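Long-range contact in glutathione s-transferase (Haemonchus contortus, PDB 2WS2), which probably transfers glutathione onto electrophilic substrates, releasing a halide anion from halogenated ones, as a sigma-like (Nu-class) member of the glutathione transferase superfamily: residues E121-E126 / Y169-Y173. Numbering follows the deposited sequence.
Sequences EKDVFE and YPKLY
One tyrosine hydroxyl can sit between two carboxylates, as where residues 121-126, near the start of helix 118-143, meet the loop segment 169-173. The helix widens into a pi-type turn at 121-125; the loop makes a type I turn from Tyr169 to Leu172, closed weakly by Leu172 N to Tyr169 O (3.4 Å). Backbones stay apart, CA to CA 10.5 Å for Glu121-Tyr169 and 9.4 Å for Glu126-Leu172. Within the all-helical C-terminal domain of the glutathione transferase fold, this joins the helix to the connection between helices 155-162 and 177-186. Tyr169 OH lies within hydrogen-bonding distance of Glu121 OE1 (2.6 Å; chi1 t) and Glu126 OE2 (2.7 Å; chi1 m) and can donate its proton to one at a time. Glu121 OE2 is satisfied by Tyr105 OH, while Lys171 NZ stays 4.2 Å from Glu121 OE1, beyond a salt bridge. Phe125 (chi1 t) turns its edge to the Tyr169 face, centroids 4.7 Å apart and planes at 56°; Phe125 CZ meets Leu172 CD1 at 3.6 Å. Leu172 O accepts from Arg129 NH1.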
loop_
_atom_site.group_PDB
_atom_site.type_symbol
_atom_site.label_atom_id
_atom_site.label_comp_id
_atom_site.label_asym_id
_atom_site.label_seq_id
_atom_site.Cartn_x
_atom_site.Cartn_y
_atom_site.Cartn_z
ATOM N N GLU A 121 15.088 16.464 11.136
ATOM C CA GLU A 121 15.628 16.684 9.816
ATOM C C GLU A 121 16.740 15.677 9.607
ATOM O O GLU A 121 16.659 14.890 8.684
ATOM C CB GLU A 121 16.179 18.100 9.691
ATOM C CG GLU A 121 16.482 18.532 8.263
ATOM C CD GLU A 121 16.293 20.017 8.050
ATOM O OE1 GLU A 121 17.061 20.606 7.250
ATOM O OE2 GLU A 121 15.350 20.601 8.653
ATOM N N LYS A 122 17.752 15.694 10.475
ATOM C CA LYS A 122 18.977 14.907 10.279
ATOM C C LYS A 122 19.006 13.437 10.757
ATOM O O LYS A 122 19.869 12.695 10.299
ATOM C CB LYS A 122 20.228 15.668 10.773
ATOM C CG LYS A 122 20.282 15.965 12.270
ATOM C CD LYS A 122 21.443 16.901 12.631
ATOM C CE LYS A 122 21.017 18.371 12.734
ATOM N NZ LYS A 122 21.711 19.060 13.874
ATOM N N ASP A 123 18.112 13.021 11.661
ATOM C CA ASP A 123 18.082 11.585 12.104
ATOM C C ASP A 123 16.838 10.817 11.603
ATOM O O ASP A 123 16.698 9.599 11.821
ATOM C CB ASP A 123 18.279 11.420 13.632
ATOM C CG ASP A 123 19.744 11.680 14.099
ATOM O OD1 ASP A 123 20.635 10.806 13.972
ATOM O OD2 ASP A 123 20.007 12.764 14.638
ATOM N N VAL A 124 15.950 11.521 10.914
ATOM C CA VAL A 124 14.798 10.899 10.262
ATOM C C VAL A 124 14.729 11.256 8.761
ATOM O O VAL A 124 14.889 10.381 7.904
ATOM C CB VAL A 124 13.468 11.270 10.974
ATOM C CG1 VAL A 124 12.263 10.945 10.090
ATOM C CG2 VAL A 124 13.361 10.589 12.360
ATOM N N PHE A 125 14.525 12.541 8.472
ATOM C CA PHE A 125 14.166 13.025 7.133
ATOM C C PHE A 125 15.255 12.909 6.081
ATOM O O PHE A 125 14.987 12.500 4.948
ATOM C CB PHE A 125 13.696 14.490 7.193
ATOM C CG PHE A 125 13.494 15.127 5.837
ATOM C CD1 PHE A 125 12.329 14.891 5.104
ATOM C CD2 PHE A 125 14.483 15.958 5.282
ATOM C CE1 PHE A 125 12.147 15.477 3.843
ATOM C CE2 PHE A 125 14.315 16.543 4.014
ATOM C CZ PHE A 125 13.147 16.310 3.298
ATOM N N GLU A 126 16.463 13.330 6.424
ATOM C CA GLU A 126 17.505 13.442 5.413
ATOM C C GLU A 126 18.079 12.072 5.028
ATOM O O GLU A 126 18.235 11.803 3.843
ATOM C CB GLU A 126 18.580 14.442 5.835
ATOM C CG GLU A 126 17.969 15.698 6.435
ATOM C CD GLU A 126 18.517 16.959 5.856
ATOM O OE1 GLU A 126 19.520 17.490 6.409
ATOM O OE2 GLU A 126 17.926 17.425 4.861
ATOM N N TYR A 169 9.919 22.965 2.319
ATOM C CA TYR A 169 11.306 22.538 2.195
ATOM C C TYR A 169 11.814 22.902 0.798
ATOM O O TYR A 169 11.650 22.116 -0.158
ATOM C CB TYR A 169 11.427 21.039 2.443
ATOM C CG TYR A 169 12.719 20.649 3.088
ATOM C CD1 TYR A 169 12.879 20.756 4.452
ATOM C CD2 TYR A 169 13.798 20.200 2.328
ATOM C CE1 TYR A 169 14.070 20.412 5.061
ATOM C CE2 TYR A 169 14.990 19.838 2.924
ATOM C CZ TYR A 169 15.127 19.953 4.302
ATOM O OH TYR A 169 16.311 19.609 4.930
ATOM N N PRO A 170 12.407 24.116 0.657
ATOM C CA PRO A 170 12.938 24.607 -0.628
ATOM C C PRO A 170 14.078 23.764 -1.196
ATOM O O PRO A 170 14.216 23.683 -2.422
ATOM C CB PRO A 170 13.480 26.016 -0.272
ATOM C CG PRO A 170 13.804 25.922 1.174
ATOM C CD PRO A 170 12.713 25.046 1.758
ATOM N N LYS A 171 14.899 23.179 -0.312
ATOM C CA LYS A 171 16.083 22.397 -0.694
ATOM C C LYS A 171 15.781 20.885 -0.778
ATOM O O LYS A 171 16.639 20.042 -0.487
ATOM C CB LYS A 171 17.250 22.677 0.270
ATOM C CG LYS A 171 16.836 22.766 1.749
ATOM C CD LYS A 171 17.983 23.221 2.677
ATOM C CE LYS A 171 17.602 22.980 4.148
ATOM N NZ LYS A 171 16.520 23.890 4.625
ATOM N N LEU A 172 14.558 20.573 -1.184
ATOM C CA LEU A 172 14.059 19.193 -1.233
ATOM C C LEU A 172 14.883 18.318 -2.187
ATOM O O LEU A 172 15.536 17.377 -1.738
ATOM C CB LEU A 172 12.572 19.166 -1.537
ATOM C CG LEU A 172 11.808 17.830 -1.372
ATOM C CD1 LEU A 172 11.919 17.206 0.030
ATOM C CD2 LEU A 172 10.391 18.064 -1.721
ATOM N N TYR A 173 14.910 18.615 -3.483
ATOM C CA TYR A 173 15.796 17.819 -4.343
ATOM C C TYR A 173 17.098 18.557 -4.690
ATOM O O TYR A 173 17.421 18.743 -5.872
ATOM C CB TYR A 173 15.119 17.250 -5.622
ATOM C CG TYR A 173 13.600 17.300 -5.767
ATOM C CD1 TYR A 173 13.020 17.101 -6.997
ATOM C CD2 TYR A 173 12.764 17.550 -4.705
ATOM C CE1 TYR A 173 11.663 17.136 -7.185
ATOM C CE2 TYR A 173 11.401 17.604 -4.882
ATOM C CZ TYR A 173 10.864 17.406 -6.118
ATOM O OH TYR A 173 9.516 17.436 -6.282
#